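Side-chain contacts in ribulose bisphosphate carboxylase (Pyrococcus horikoshii, PDB 2D69), which probably catalyses the addition of carbon dioxide and water to ribulose 1,5-bisphosphate, giving two molecules of 3-phosphoglycerate in an archaeal AMP degradation pathway: residues E172-L177 against D183-D188; K236-V241 against Q262-V267; A297-A302 against K327-F332; G354-L359 against R390-A395. All coordinates share one frame; numbering follows the deposited sequence.

Contact 1. Residues E172-L177 against D183-D188; sequences EIAYEL and DLLKDD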
loop_
_atom_site.group_PDB
_atom_site.type_symbol
_atom_site.label_atom_id
_atom_site.label_comp_id
_atom_site.label_asym_id
_atom_site.label_seq_id
_atom_site.Cartn_x
_atom_site.Cartn_y
_atom_site.Cartn_z
ATOM N N GLU A 172 -34.866 -6.570 19.325
ATOM C CA GLU A 172 -35.810 -6.950 20.402
ATOM C C GLU A 172 -36.270 -8.385 20.241
ATOM O O GLU A 172 -36.366 -9.128 21.201
ATOM C CB GLU A 172 -37.018 -5.989 20.477
ATOM C CG GLU A 172 -36.591 -4.582 20.890
ATOM C CD GLU A 172 -37.713 -3.516 20.873
ATOM O OE1 GLU A 172 -38.721 -3.625 20.105
ATOM O OE2 GLU A 172 -37.549 -2.537 21.628
ATOM N N ILE A 173 -36.582 -8.776 19.022
ATOM C CA ILE A 173 -36.932 -10.156 18.817
ATOM C C ILE A 173 -35.754 -11.074 19.083
ATOM O O ILE A 173 -35.922 -12.108 19.741
ATOM C CB ILE A 173 -37.643 -10.381 17.468
ATOM C CG1 ILE A 173 -38.105 -11.824 17.362
ATOM C CG2 ILE A 173 -36.815 -9.968 16.285
ATOM C CD1 ILE A 173 -39.139 -12.175 18.419
ATOM N N ALA A 174 -34.550 -10.692 18.643
ATOM C CA ALA A 174 -33.355 -11.482 18.904
ATOM C C ALA A 174 -33.143 -11.700 20.375
ATOM O O ALA A 174 -32.788 -12.778 20.779
ATOM C CB ALA A 174 -32.132 -10.790 18.336
ATOM N N TYR A 175 -33.308 -10.652 21.171
ATOM C CA TYR A 175 -33.117 -10.757 22.647
ATOM C C TYR A 175 -34.036 -11.817 23.224
ATOM O O TYR A 175 -33.622 -12.595 24.076
ATOM C CB TYR A 175 -33.409 -9.433 23.325
ATOM C CG TYR A 175 -33.141 -9.451 24.793
ATOM C CD1 TYR A 175 -34.162 -9.652 25.688
ATOM C CD2 TYR A 175 -31.841 -9.383 25.280
ATOM C CE1 TYR A 175 -33.930 -9.645 27.052
ATOM C CE2 TYR A 175 -31.580 -9.432 26.630
ATOM C CZ TYR A 175 -32.634 -9.564 27.508
ATOM O OH TYR A 175 -32.418 -9.632 28.846
ATOM N N GLU A 176 -35.286 -11.801 22.783
ATOM C CA GLU A 176 -36.260 -12.781 23.212
ATOM C C GLU A 176 -35.864 -14.210 22.868
ATOM O O GLU A 176 -35.910 -15.104 23.717
ATOM C CB GLU A 176 -37.664 -12.475 22.605
ATOM C CG GLU A 176 -38.355 -11.210 23.108
ATOM C CD GLU A 176 -38.460 -11.146 24.628
ATOM O OE1 GLU A 176 -37.876 -10.232 25.252
ATOM O OE2 GLU A 176 -39.163 -12.007 25.185
ATOM N N LEU A 177 -35.456 -14.410 21.630
ATOM C CA LEU A 177 -35.188 -15.759 21.124
ATOM C C LEU A 177 -33.993 -16.387 21.770
ATOM O O LEU A 177 -34.063 -17.532 22.256
ATOM C CB LEU A 177 -34.979 -15.722 19.624
ATOM C CG LEU A 177 -36.226 -15.358 18.831
ATOM C CD1 LEU A 177 -35.889 -15.009 17.421
ATOM C CD2 LEU A 177 -37.164 -16.508 18.816
ATOM N N ASP A 183 -30.113 -21.157 20.179
ATOM C CA ASP A 183 -28.678 -21.024 20.049
ATOM C C ASP A 183 -28.332 -20.003 18.966
ATOM O O ASP A 183 -27.493 -19.123 19.190
ATOM C CB ASP A 183 -27.999 -22.354 19.764
ATOM C CG ASP A 183 -28.291 -23.391 20.805
ATOM O OD1 ASP A 183 -27.876 -23.170 21.959
ATOM O OD2 ASP A 183 -28.922 -24.450 20.557
ATOM N N LEU A 184 -29.027 -20.112 17.825
ATOM C CA LEU A 184 -28.688 -19.434 16.612
ATOM C C LEU A 184 -29.840 -18.594 16.042
ATOM O O LEU A 184 -30.888 -19.117 15.665
ATOM C CB LEU A 184 -28.289 -20.501 15.613
ATOM C CG LEU A 184 -27.095 -21.384 15.953
ATOM C CD1 LEU A 184 -26.936 -22.425 14.867
ATOM C CD2 LEU A 184 -25.840 -20.545 16.118
ATOM N N LEU A 185 -29.686 -17.268 16.028
ATOM C CA LEU A 185 -30.588 -16.406 15.317
ATOM C C LEU A 185 -30.268 -16.615 13.876
ATOM O O LEU A 185 -29.097 -16.780 13.530
ATOM C CB LEU A 185 -30.330 -14.968 15.701
ATOM C CG LEU A 185 -31.190 -13.917 14.975
ATOM C CD1 LEU A 185 -32.681 -14.048 15.316
ATOM C CD2 LEU A 185 -30.663 -12.544 15.289
ATOM N N LYS A 186 -31.268 -16.618 13.007
ATOM C CA LYS A 186 -31.019 -16.845 11.601
ATOM C C LYS A 186 -31.765 -15.822 10.763
ATOM O O LYS A 186 -32.960 -15.657 10.905
ATOM C CB LYS A 186 -31.383 -18.286 11.200
ATOM C CG LYS A 186 -31.154 -18.667 9.746
ATOM C CD LYS A 186 -31.472 -20.150 9.408
ATOM C CE LYS A 186 -31.707 -20.328 7.862
ATOM N NZ LYS A 186 -32.372 -19.148 7.068
ATOM N N ASP A 187 -31.062 -15.159 9.863
ATOM C CA ASP A 187 -31.717 -14.293 8.886
ATOM C C ASP A 187 -32.369 -15.132 7.810
ATOM O O ASP A 187 -31.800 -16.141 7.399
ATOM C CB ASP A 187 -30.702 -13.430 8.135
ATOM C CG ASP A 187 -30.161 -12.277 8.950
ATOM O OD1 ASP A 187 -30.709 -11.911 10.024
ATOM O OD2 ASP A 187 -29.145 -11.671 8.544
ATOM N N ASP A 188 -33.480 -14.631 7.275
ATOM C CA ASP A 188 -34.101 -15.166 6.102
ATOM C C ASP A 188 -33.210 -14.990 4.896
ATOM O O ASP A 188 -32.467 -14.033 4.806
ATOM C CB ASP A 188 -35.412 -14.440 5.801
ATOM C CG ASP A 188 -36.231 -15.165 4.770
ATOM O OD1 ASP A 188 -36.309 -14.706 3.585
ATOM O OD2 ASP A 188 -36.804 -16.240 5.087
#

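Contact 2. Residues K236-V241 against Q262-V267; sequences KRAEMV and QYMREV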
loop_
_atom_site.group_PDB
_atom_site.type_symbol
_atom_site.label_atom_id
_atom_site.label_comp_id
_atom_site.label_asym_id
_atom_site.label_seq_id
_atom_site.Cartn_x
_atom_site.Cartn_y
_atom_site.Cartn_z
ATOM N N LYS A 236 -16.856 -7.859 2.193
ATOM C CA LYS A 236 -16.860 -6.735 3.160
ATOM C C LYS A 236 -17.770 -7.053 4.363
ATOM O O LYS A 236 -17.464 -6.738 5.498
ATOM C CB LYS A 236 -17.272 -5.429 2.470
ATOM C CG LYS A 236 -16.177 -4.804 1.520
ATOM C CD LYS A 236 -16.757 -3.707 0.563
ATOM C CE LYS A 236 -15.741 -3.190 -0.545
ATOM N NZ LYS A 236 -16.418 -2.816 -1.892
ATOM N N ARG A 237 -18.891 -7.729 4.107
ATOM C CA ARG A 237 -19.854 -8.004 5.179
ATOM C C ARG A 237 -19.293 -9.096 6.128
ATOM O O ARG A 237 -19.389 -8.983 7.353
ATOM C CB ARG A 237 -21.214 -8.366 4.589
ATOM C CG ARG A 237 -21.983 -7.147 4.072
ATOM C CD ARG A 237 -23.343 -7.453 3.370
ATOM N NE ARG A 237 -23.818 -6.189 2.851
ATOM C CZ ARG A 237 -24.857 -5.970 2.044
ATOM N NH1 ARG A 237 -25.059 -4.728 1.618
ATOM N NH2 ARG A 237 -25.629 -6.947 1.619
ATOM N N ALA A 238 -18.637 -10.108 5.551
ATOM C CA ALA A 238 -17.911 -11.129 6.351
ATOM C C ALA A 238 -16.881 -10.473 7.229
ATOM O O ALA A 238 -16.809 -10.751 8.449
ATOM C CB ALA A 238 -17.296 -12.224 5.440
ATOM N N GLU A 239 -16.140 -9.504 6.687
ATOM C CA GLU A 239 -15.136 -8.808 7.531
ATOM C C GLU A 239 -15.783 -8.043 8.675
ATOM O O GLU A 239 -15.282 -8.015 9.855
ATOM C CB GLU A 239 -14.292 -7.826 6.659
ATOM C CG GLU A 239 -13.385 -8.513 5.638
ATOM C CD GLU A 239 -12.666 -7.549 4.676
ATOM O OE1 GLU A 239 -13.129 -6.413 4.489
ATOM O OE2 GLU A 239 -11.639 -7.927 4.097
ATOM N N MET A 240 -16.919 -7.425 8.407
ATOM C CA MET A 240 -17.662 -6.721 9.477
ATOM C C MET A 240 -18.163 -7.654 10.580
ATOM O O MET A 240 -18.074 -7.335 11.772
ATOM C CB MET A 240 -18.827 -5.912 8.941
ATOM C CG MET A 240 -18.459 -4.742 8.024
ATOM S SD MET A 240 -20.046 -4.354 7.169
ATOM C CE MET A 240 -19.479 -3.305 5.751
ATOM N N VAL A 241 -18.610 -8.843 10.182
ATOM C CA VAL A 241 -19.092 -9.829 11.146
ATOM C C VAL A 241 -17.924 -10.244 12.056
ATOM O O VAL A 241 -18.016 -10.124 13.288
ATOM C CB VAL A 241 -19.781 -11.042 10.386
ATOM C CG1 VAL A 241 -20.103 -12.204 11.402
ATOM C CG2 VAL A 241 -21.056 -10.582 9.729
ATOM N N GLN A 262 -16.390 -20.504 -3.602
ATOM C CA GLN A 262 -15.017 -20.983 -3.480
ATOM C C GLN A 262 -14.161 -19.856 -2.963
ATOM O O GLN A 262 -13.313 -20.037 -2.079
ATOM C CB GLN A 262 -14.488 -21.526 -4.805
ATOM C CG GLN A 262 -15.038 -22.831 -5.199
ATOM C CD GLN A 262 -14.061 -23.622 -6.054
ATOM O OE1 GLN A 262 -14.267 -23.774 -7.239
ATOM N NE2 GLN A 262 -12.997 -24.082 -5.460
ATOM N N TYR A 263 -14.381 -18.657 -3.465
ATOM C CA TYR A 263 -13.580 -17.554 -2.949
ATOM C C TYR A 263 -13.927 -17.217 -1.509
ATOM O O TYR A 263 -13.022 -16.932 -0.662
ATOM C CB TYR A 263 -13.708 -16.343 -3.877
ATOM C CG TYR A 263 -13.031 -15.123 -3.301
ATOM C CD1 TYR A 263 -11.633 -15.087 -3.166
ATOM C CD2 TYR A 263 -13.754 -14.056 -2.835
ATOM C CE1 TYR A 263 -10.980 -13.994 -2.625
ATOM C CE2 TYR A 263 -13.102 -12.952 -2.285
ATOM C CZ TYR A 263 -11.711 -12.936 -2.186
ATOM O OH TYR A 263 -11.069 -11.858 -1.661
ATOM N N MET A 264 -15.227 -17.248 -1.185
ATOM C CA MET A 264 -15.652 -16.941 0.193
ATOM C C MET A 264 -15.097 -17.913 1.185
ATOM O O MET A 264 -14.801 -17.536 2.289
ATOM C CB MET A 264 -17.211 -16.823 0.305
ATOM C CG MET A 264 -17.774 -15.535 -0.326
ATOM S SD MET A 264 -17.047 -14.053 0.428
ATOM C CE MET A 264 -17.338 -14.236 2.179
ATOM N N ARG A 265 -14.853 -19.143 0.757
ATOM C CA ARG A 265 -14.212 -20.114 1.604
ATOM C C ARG A 265 -12.774 -19.691 1.968
ATOM O O ARG A 265 -12.344 -19.958 3.072
ATOM C CB ARG A 265 -14.209 -21.503 0.925
ATOM C CG ARG A 265 -13.449 -22.609 1.701
ATOM C CD ARG A 265 -14.120 -23.010 3.004
ATOM N NE ARG A 265 -13.338 -24.019 3.741
ATOM C CZ ARG A 265 -12.335 -23.746 4.572
ATOM N NH1 ARG A 265 -11.967 -22.484 4.853
ATOM N NH2 ARG A 265 -11.685 -24.736 5.178
ATOM N N GLU A 266 -12.048 -19.025 1.056
ATOM C CA GLU A 266 -10.731 -18.441 1.386
ATOM C C GLU A 266 -10.865 -17.278 2.299
ATOM O O GLU A 266 -10.099 -17.134 3.267
ATOM C CB GLU A 266 -9.916 -18.022 0.132
ATOM C CG GLU A 266 -9.713 -19.138 -0.853
ATOM C CD GLU A 266 -9.087 -20.327 -0.160
ATOM O OE1 GLU A 266 -9.639 -21.432 -0.287
ATOM O OE2 GLU A 266 -8.081 -20.145 0.585
ATOM N N VAL A 267 -11.850 -16.436 2.042
ATOM C CA VAL A 267 -12.131 -15.315 2.987
ATOM C C VAL A 267 -12.389 -15.770 4.416
ATOM O O VAL A 267 -11.795 -15.246 5.372
ATOM C CB VAL A 267 -13.319 -14.478 2.492
ATOM C CG1 VAL A 267 -13.646 -13.394 3.478
ATOM C CG2 VAL A 267 -12.967 -13.812 1.160
#

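Contact 3. Residues A297-A302 against K327-F332; sequences ALAKAA and KRINDF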
loop_
_atom_site.group_PDB
_atom_site.type_symbol
_atom_site.label_atom_id
_atom_site.label_comp_id
_atom_site.label_asym_id
_atom_site.label_seq_id
_atom_site.Cartn_x
_atom_site.Cartn_y
_atom_site.Cartn_z
ATOM N N ALA A 297 -25.473 -34.409 -4.710
ATOM C CA ALA A 297 -24.304 -33.938 -5.453
ATOM C C ALA A 297 -23.950 -32.506 -5.078
ATOM O O ALA A 297 -22.800 -32.158 -4.867
ATOM C CB ALA A 297 -24.547 -34.052 -6.948
ATOM N N LEU A 298 -24.979 -31.680 -4.977
ATOM C CA LEU A 298 -24.840 -30.311 -4.532
ATOM C C LEU A 298 -24.218 -30.306 -3.175
ATOM O O LEU A 298 -23.277 -29.579 -2.938
ATOM C CB LEU A 298 -26.189 -29.665 -4.436
ATOM C CG LEU A 298 -26.366 -28.184 -4.634
ATOM C CD1 LEU A 298 -27.872 -27.884 -4.848
ATOM C CD2 LEU A 298 -25.872 -27.431 -3.429
ATOM N N ALA A 299 -24.734 -31.147 -2.295
ATOM C CA ALA A 299 -24.248 -31.216 -0.932
ATOM C C ALA A 299 -22.776 -31.653 -0.882
ATOM O O ALA A 299 -22.026 -31.227 -0.009
ATOM C CB ALA A 299 -25.096 -32.185 -0.113
ATOM N N LYS A 300 -22.397 -32.550 -1.782
ATOM C CA LYS A 300 -21.041 -33.072 -1.820
ATOM C C LYS A 300 -20.082 -31.969 -2.258
ATOM O O LYS A 300 -19.025 -31.789 -1.690
ATOM C CB LYS A 300 -20.964 -34.278 -2.767
ATOM C CG LYS A 300 -19.590 -34.866 -2.982
ATOM C CD LYS A 300 -19.658 -36.238 -3.635
ATOM C CE LYS A 300 -19.800 -37.414 -2.656
ATOM N NZ LYS A 300 -20.078 -38.730 -3.435
ATOM N N ALA A 301 -20.422 -31.284 -3.337
ATOM C CA ALA A 301 -19.658 -30.100 -3.720
ATOM C C ALA A 301 -19.528 -29.110 -2.572
ATOM O O ALA A 301 -18.433 -28.592 -2.305
ATOM C CB ALA A 301 -20.276 -29.445 -4.925
ATOM N N ALA A 302 -20.634 -28.834 -1.873
ATOM C CA ALA A 302 -20.607 -27.788 -0.885
ATOM C C ALA A 302 -19.725 -28.225 0.300
ATOM O O ALA A 302 -19.046 -27.373 0.905
ATOM C CB ALA A 302 -22.057 -27.439 -0.414
ATOM N N LYS A 327 -32.153 -39.008 4.463
ATOM C CA LYS A 327 -31.260 -39.791 5.290
ATOM C C LYS A 327 -29.946 -40.096 4.533
ATOM O O LYS A 327 -28.906 -40.109 5.135
ATOM C CB LYS A 327 -31.935 -41.090 5.744
ATOM C CG LYS A 327 -31.097 -41.873 6.764
ATOM C CD LYS A 327 -30.912 -41.057 8.098
ATOM C CE LYS A 327 -30.374 -41.929 9.271
ATOM N NZ LYS A 327 -29.031 -42.556 8.960
ATOM N N ARG A 328 -30.008 -40.336 3.225
ATOM C CA ARG A 328 -28.818 -40.549 2.424
ATOM C C ARG A 328 -27.924 -39.284 2.468
ATOM O O ARG A 328 -26.717 -39.374 2.731
ATOM C CB ARG A 328 -29.185 -40.901 0.971
ATOM C CG ARG A 328 -27.995 -41.309 0.073
ATOM C CD ARG A 328 -28.340 -41.587 -1.420
ATOM N NE ARG A 328 -29.725 -42.036 -1.550
ATOM C CZ ARG A 328 -30.174 -43.256 -1.235
ATOM N NH1 ARG A 328 -29.329 -44.188 -0.790
ATOM N NH2 ARG A 328 -31.472 -43.555 -1.379
ATOM N N ILE A 329 -28.534 -38.123 2.261
ATOM C CA ILE A 329 -27.781 -36.890 2.271
ATOM C C ILE A 329 -27.122 -36.656 3.618
ATOM O O ILE A 329 -25.927 -36.321 3.658
ATOM C CB ILE A 329 -28.630 -35.715 1.859
ATOM C CG1 ILE A 329 -29.086 -35.934 0.411
ATOM C CG2 ILE A 329 -27.818 -34.408 1.945
ATOM C CD1 ILE A 329 -30.228 -35.094 -0.027
ATOM N N ASN A 330 -27.869 -36.809 4.709
ATOM C CA ASN A 330 -27.318 -36.528 6.033
ATOM C C ASN A 330 -26.183 -37.485 6.364
ATOM O O ASN A 330 -25.198 -37.075 6.982
ATOM C CB ASN A 330 -28.377 -36.642 7.153
ATOM C CG ASN A 330 -29.390 -35.461 7.190
ATOM O OD1 ASN A 330 -30.182 -35.358 8.141
ATOM N ND2 ASN A 330 -29.389 -34.605 6.177
ATOM N N ASP A 331 -26.358 -38.765 5.978
ATOM C CA ASP A 331 -25.365 -39.799 6.215
ATOM C C ASP A 331 -24.060 -39.428 5.521
ATOM O O ASP A 331 -23.000 -39.532 6.098
ATOM C CB ASP A 331 -25.837 -41.180 5.688
ATOM C CG ASP A 331 -26.873 -41.848 6.606
ATOM O OD1 ASP A 331 -27.359 -42.939 6.232
ATOM O OD2 ASP A 331 -27.268 -41.362 7.691
ATOM N N PHE A 332 -24.157 -39.022 4.268
ATOM C CA PHE A 332 -23.007 -38.484 3.561
ATOM C C PHE A 332 -22.395 -37.273 4.268
ATOM O O PHE A 332 -21.207 -37.247 4.522
ATOM C CB PHE A 332 -23.352 -38.078 2.126
ATOM C CG PHE A 332 -22.333 -37.166 1.558
ATOM C CD1 PHE A 332 -21.066 -37.672 1.222
ATOM C CD2 PHE A 332 -22.561 -35.781 1.489
ATOM C CE1 PHE A 332 -20.052 -36.805 0.803
ATOM C CE2 PHE A 332 -21.553 -34.914 1.036
ATOM C CZ PHE A 332 -20.294 -35.435 0.692
#

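Contact 4. Residues G354-L359 against R390-A395; sequences GLMPEL and RDAIDA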
loop_
_atom_site.group_PDB
_atom_site.type_symbol
_atom_site.label_atom_id
_atom_site.label_comp_id
_atom_site.label_asym_id
_atom_site.label_seq_id
_atom_site.Cartn_x
_atom_site.Cartn_y
_atom_site.Cartn_z
ATOM N N GLY A 354 -43.148 -30.753 19.897
ATOM C CA GLY A 354 -43.721 -32.095 19.845
ATOM C C GLY A 354 -43.107 -33.012 18.774
ATOM O O GLY A 354 -43.273 -34.219 18.800
ATOM N N LEU A 355 -42.368 -32.457 17.830
ATOM C CA LEU A 355 -41.725 -33.298 16.823
ATOM C C LEU A 355 -40.312 -33.672 17.173
ATOM O O LEU A 355 -39.706 -34.432 16.430
ATOM C CB LEU A 355 -41.745 -32.592 15.476
ATOM C CG LEU A 355 -43.152 -32.291 14.955
ATOM C CD1 LEU A 355 -43.065 -31.773 13.524
ATOM C CD2 LEU A 355 -44.048 -33.515 15.018
ATOM N N MET A 356 -39.771 -33.165 18.292
ATOM C CA MET A 356 -38.344 -33.338 18.537
ATOM C C MET A 356 -37.983 -34.798 18.812
ATOM O O MET A 356 -36.982 -35.260 18.316
ATOM C CB MET A 356 -37.811 -32.421 19.647
ATOM C CG MET A 356 -37.903 -30.930 19.352
ATOM S SD MET A 356 -36.860 -30.424 18.003
ATOM C CE MET A 356 -38.062 -30.378 16.628
ATOM N N PRO A 357 -38.765 -35.537 19.610
ATOM C CA PRO A 357 -38.481 -36.984 19.786
ATOM C C PRO A 357 -38.365 -37.756 18.469
ATOM O O PRO A 357 -37.371 -38.424 18.281
ATOM C CB PRO A 357 -39.642 -37.477 20.670
ATOM C CG PRO A 357 -39.991 -36.256 21.507
ATOM C CD PRO A 357 -39.880 -35.090 20.468
ATOM N N GLU A 358 -39.302 -37.598 17.554
ATOM C CA GLU A 358 -39.275 -38.305 16.288
ATOM C C GLU A 358 -38.098 -37.828 15.423
ATOM O O GLU A 358 -37.351 -38.645 14.825
ATOM C CB GLU A 358 -40.611 -38.098 15.551
ATOM C CG GLU A 358 -40.797 -38.938 14.295
ATOM C CD GLU A 358 -42.002 -38.537 13.424
ATOM O OE1 GLU A 358 -42.785 -37.611 13.788
ATOM O OE2 GLU A 358 -42.181 -39.185 12.347
ATOM N N LEU A 359 -37.904 -36.511 15.369
ATOM C CA LEU A 359 -36.817 -35.949 14.571
ATOM C C LEU A 359 -35.456 -36.519 14.997
ATOM O O LEU A 359 -34.696 -36.999 14.172
ATOM C CB LEU A 359 -36.821 -34.429 14.644
ATOM C CG LEU A 359 -35.718 -33.759 13.836
ATOM C CD1 LEU A 359 -35.992 -33.954 12.357
ATOM C CD2 LEU A 359 -35.601 -32.277 14.189
ATOM N N ARG A 390 -36.141 -26.046 23.517
ATOM C CA ARG A 390 -34.967 -26.547 24.267
ATOM C C ARG A 390 -35.372 -27.648 25.240
ATOM O O ARG A 390 -34.638 -28.598 25.425
ATOM C CB ARG A 390 -34.250 -25.422 25.007
ATOM C CG ARG A 390 -33.372 -24.498 24.088
ATOM C CD ARG A 390 -32.031 -25.126 23.592
ATOM N NE ARG A 390 -31.237 -25.594 24.749
ATOM C CZ ARG A 390 -30.495 -24.811 25.540
ATOM N NH1 ARG A 390 -30.375 -23.513 25.310
ATOM N NH2 ARG A 390 -29.800 -25.347 26.537
ATOM N N ASP A 391 -36.548 -27.541 25.855
ATOM C CA ASP A 391 -36.964 -28.531 26.835
ATOM C C ASP A 391 -37.366 -29.812 26.139
ATOM O O ASP A 391 -37.074 -30.899 26.631
ATOM C CB ASP A 391 -38.129 -28.028 27.636
ATOM C CG ASP A 391 -37.728 -26.994 28.674
ATOM O OD1 ASP A 391 -36.523 -26.814 29.008
ATOM O OD2 ASP A 391 -38.578 -26.322 29.232
ATOM N N ALA A 392 -38.018 -29.706 24.985
ATOM C CA ALA A 392 -38.382 -30.902 24.251
ATOM C C ALA A 392 -37.136 -31.654 23.776
ATOM O O ALA A 392 -37.149 -32.867 23.755
ATOM C CB ALA A 392 -39.318 -30.586 23.078
ATOM N N ILE A 393 -36.078 -30.944 23.387
ATOM C CA ILE A 393 -34.827 -31.579 22.957
ATOM C C ILE A 393 -34.126 -32.235 24.168
ATOM O O ILE A 393 -33.670 -33.366 24.077
ATOM C CB ILE A 393 -33.903 -30.555 22.237
ATOM C CG1 ILE A 393 -34.491 -30.167 20.874
ATOM C CG2 ILE A 393 -32.523 -31.104 22.048
ATOM C CD1 ILE A 393 -34.009 -28.832 20.384
ATOM N N ASP A 394 -34.103 -31.573 25.321
ATOM C CA ASP A 394 -33.478 -32.182 26.496
ATOM C C ASP A 394 -34.211 -33.485 26.844
ATOM O O ASP A 394 -33.572 -34.468 27.163
ATOM C CB ASP A 394 -33.496 -31.242 27.687
ATOM C CG ASP A 394 -32.516 -30.116 27.563
ATOM O OD1 ASP A 394 -31.543 -30.216 26.793
ATOM O OD2 ASP A 394 -32.653 -29.085 28.236
ATOM N N ALA A 395 -35.546 -33.488 26.755
ATOM C CA ALA A 395 -36.342 -34.682 26.975
ATOM C C ALA A 395 -36.082 -35.777 25.932
ATOM O O ALA A 395 -35.910 -36.934 26.283
ATOM C CB ALA A 395 -37.830 -34.336 27.029
#

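Contact 1. Residues E172-L177 against D183-D188
Ala-174 lays its methyl against Leu-185, CB meeting CD2 at 3.8 Å, where the backbones of 172-177 and 183-188 come nearest. The two segments belong to the beta-alpha-beta unit of strand 154-157, helix 167-179 and strand 184-186 in the catalytic alpha/beta barrel. Ala-174 also touches Leu-206 of helix 199-217. Tyr-175 faces that same helix and hydrogen-bonds Glu-216 through its OH, while Glu-176 forms a salt bridge with Arg-383 and packs on Trp-59 of the second subunit. One turn on from Ala-174, Leu-177 heads for the strand, and its CD1 reaches Leu-185 CD1 at 4.0 Å, the two leucines crossing at about a right angle. Leu-185 thus serves both helix residues with separate branches, CD2 for the alanine and CD1 for the leucine. Its CG lies anti to the backbone N (chi1 178°), which carries the fork closer to the helix than CB alone would come. Lys-186 NZ donates to Asp-187 O at 3.1 Å, tilted 33° from the carbonyl plane. Asp-188, which forms a salt bridge with Lys-162, is a predicted magnesium ligand, as is Lys-186 once carbamylated, a modification absent here. The chemistry is divided: between residues 172-177 and 183-188 the contacts are methyl on methyl, while Lys-186, next to Leu-185 on the strand, and Asp-188, just past its end, belong to the probable magnesium site.

Contact 2. Residues K236-V241 against Q262-V267
Ala-238 faces Met-264 and Val-267 where two helices on the outside of the alpha/beta barrel, 231-244 and 258-271, run side by side. The tight part is small and wholly apolar. Ala-238 CB meets one methyl of Val-267, CG1, at 4.3 Å, and the methionine methyl more closely. Met-264 also touches Met-234, Ile-227 and Ile-251 of strand 248-252, so this part of the interface continues inward to the barrel wall. Around this patch the contact is looser and polar. Lys-236 is exposed and turned away from the partner helix, and Glu-239 leans toward it without making contact. Tyr-263 hydrogen-bonds Glu-235 through its OH, adding a polar link between the helices. Two residues meet the second subunit: Tyr-263 packs on its Asn-232, and Arg-237 forms a salt bridge with its Glu-94. The chain of Met-264 is folded at both chi2 (-58°) and chi3 (-54°), and this double bend presents CE to Ala-238 CB at 3.8 Å.

Contact 3. Residues A297-A302 against K327-F332
The ring of Phe-332 is pushed against the backbone and side chain of Lys-300. At its edge, near the ring plane, lies Ala-299 O, 3.9 Å from CE2, while Lys-300 CA comes in obliquely, 3.4 Å from the same CE2. The lysine chain crosses the phenylalanine at about a right angle: Lys-300 CB sits 3.7 Å from CZ, and a bend at chi3 (-88°) brings CE to 3.5 Å from CE1. The ring is gripped further by a cation-pi interaction with Arg-303 and by Trp-337, which meets it edge-to-face. Beyond the ring, the lysine NZ is held by a salt bridge to Asp-122 and a hydrogen bond to Phe-123 O, so the aliphatic part of the chain passes Phe-332 on its way to these acceptors. Replacing Phe-332 by alanine would probably open a gap beside the methylenes of Lys-300 and leave Arg-303 and Trp-337 without their aromatic partner. A turn earlier, Ile-329 CG2 touches Ala-299 CB at 4.1 Å. The segments 297-302 and 327-332 are nearly parallel, at 15° with axes 10.2 Å apart, as suits successive outer helices of an alpha/beta barrel. Ile-329 touches Thr-312, just after strand 309-311, whereas Ala-297 meets Leu-120 of strand 115-124 and Ala-301 packs on helix 98-105, so helix 295-305 is the one of the two that meets the N-terminal part of the chain.

Contact 4. Residues G354-L359 against R390-A395
Torsions fold Met-356 along Ile-393 and Ala-392: with CG anti to the carbonyl carbon (chi1 -63°), the bend at chi2 (-66°) sets SD alongside the isoleucine, and a further bend at chi3 follows. The contact joins helix 356-363 to helix 382-398, two neighbouring outer helices of the alpha/beta barrel, with strand 368-370 between them in sequence. CG of Met-356 fills the angle between the two partners, 4.0 Å from Ala-392 CB and 3.8 Å from Ile-393 CG1. The methionine leaves its backbone pointing at helix 382-398, but its end then swings away from it, and the side chain also packs on Leu-351 and on Ile-369 of strand 368-370. Ile-393 also touches Thr-155 of strand 154-157 and Pro-153, and Ala-392 touches Pro-353. With an alanine in place of Met-356, the thioether would be gone and a gap is likely to open beside Ile-393, depriving Ile-369 of part of its cover. The predicted substrate site is near: the side chains of Met-356 and Ala-371 are about 6 Å apart. Farther out, Arg-390 turns away from this interface and forms a salt bridge with Glu-219. Sulfur makes the tightest approach between the two segments: Met-356 SD rests 3.7 Å from Ile-393 CG1 and 4.0 Å from its CD1.

How the contacts relate
All four contacts are buried in the catalytic domain, yet they join different layers. Contact 1 ties a helix to a barrel strand, whereas contacts 2, 3 and 4 each join neighbouring helices of the outer ring. Contacts 1, 2 and 4 meet through aliphatic or thioether groups; contact 3 adds an aromatic ring and a lysine whose charge is satisfied beyond the pair. Contacts 1 and 2 lie beside the second subunit, while contact 3, whose centre is about 7 Å from that of the chain, borders the N-terminal part of the same chain. Contacts 1 and 4 are adjoining, Asp-183 OD1 coming 4.2 Å from Arg-390 NH1; contacts 2 and 4 lie farthest apart, centres about 35 Å.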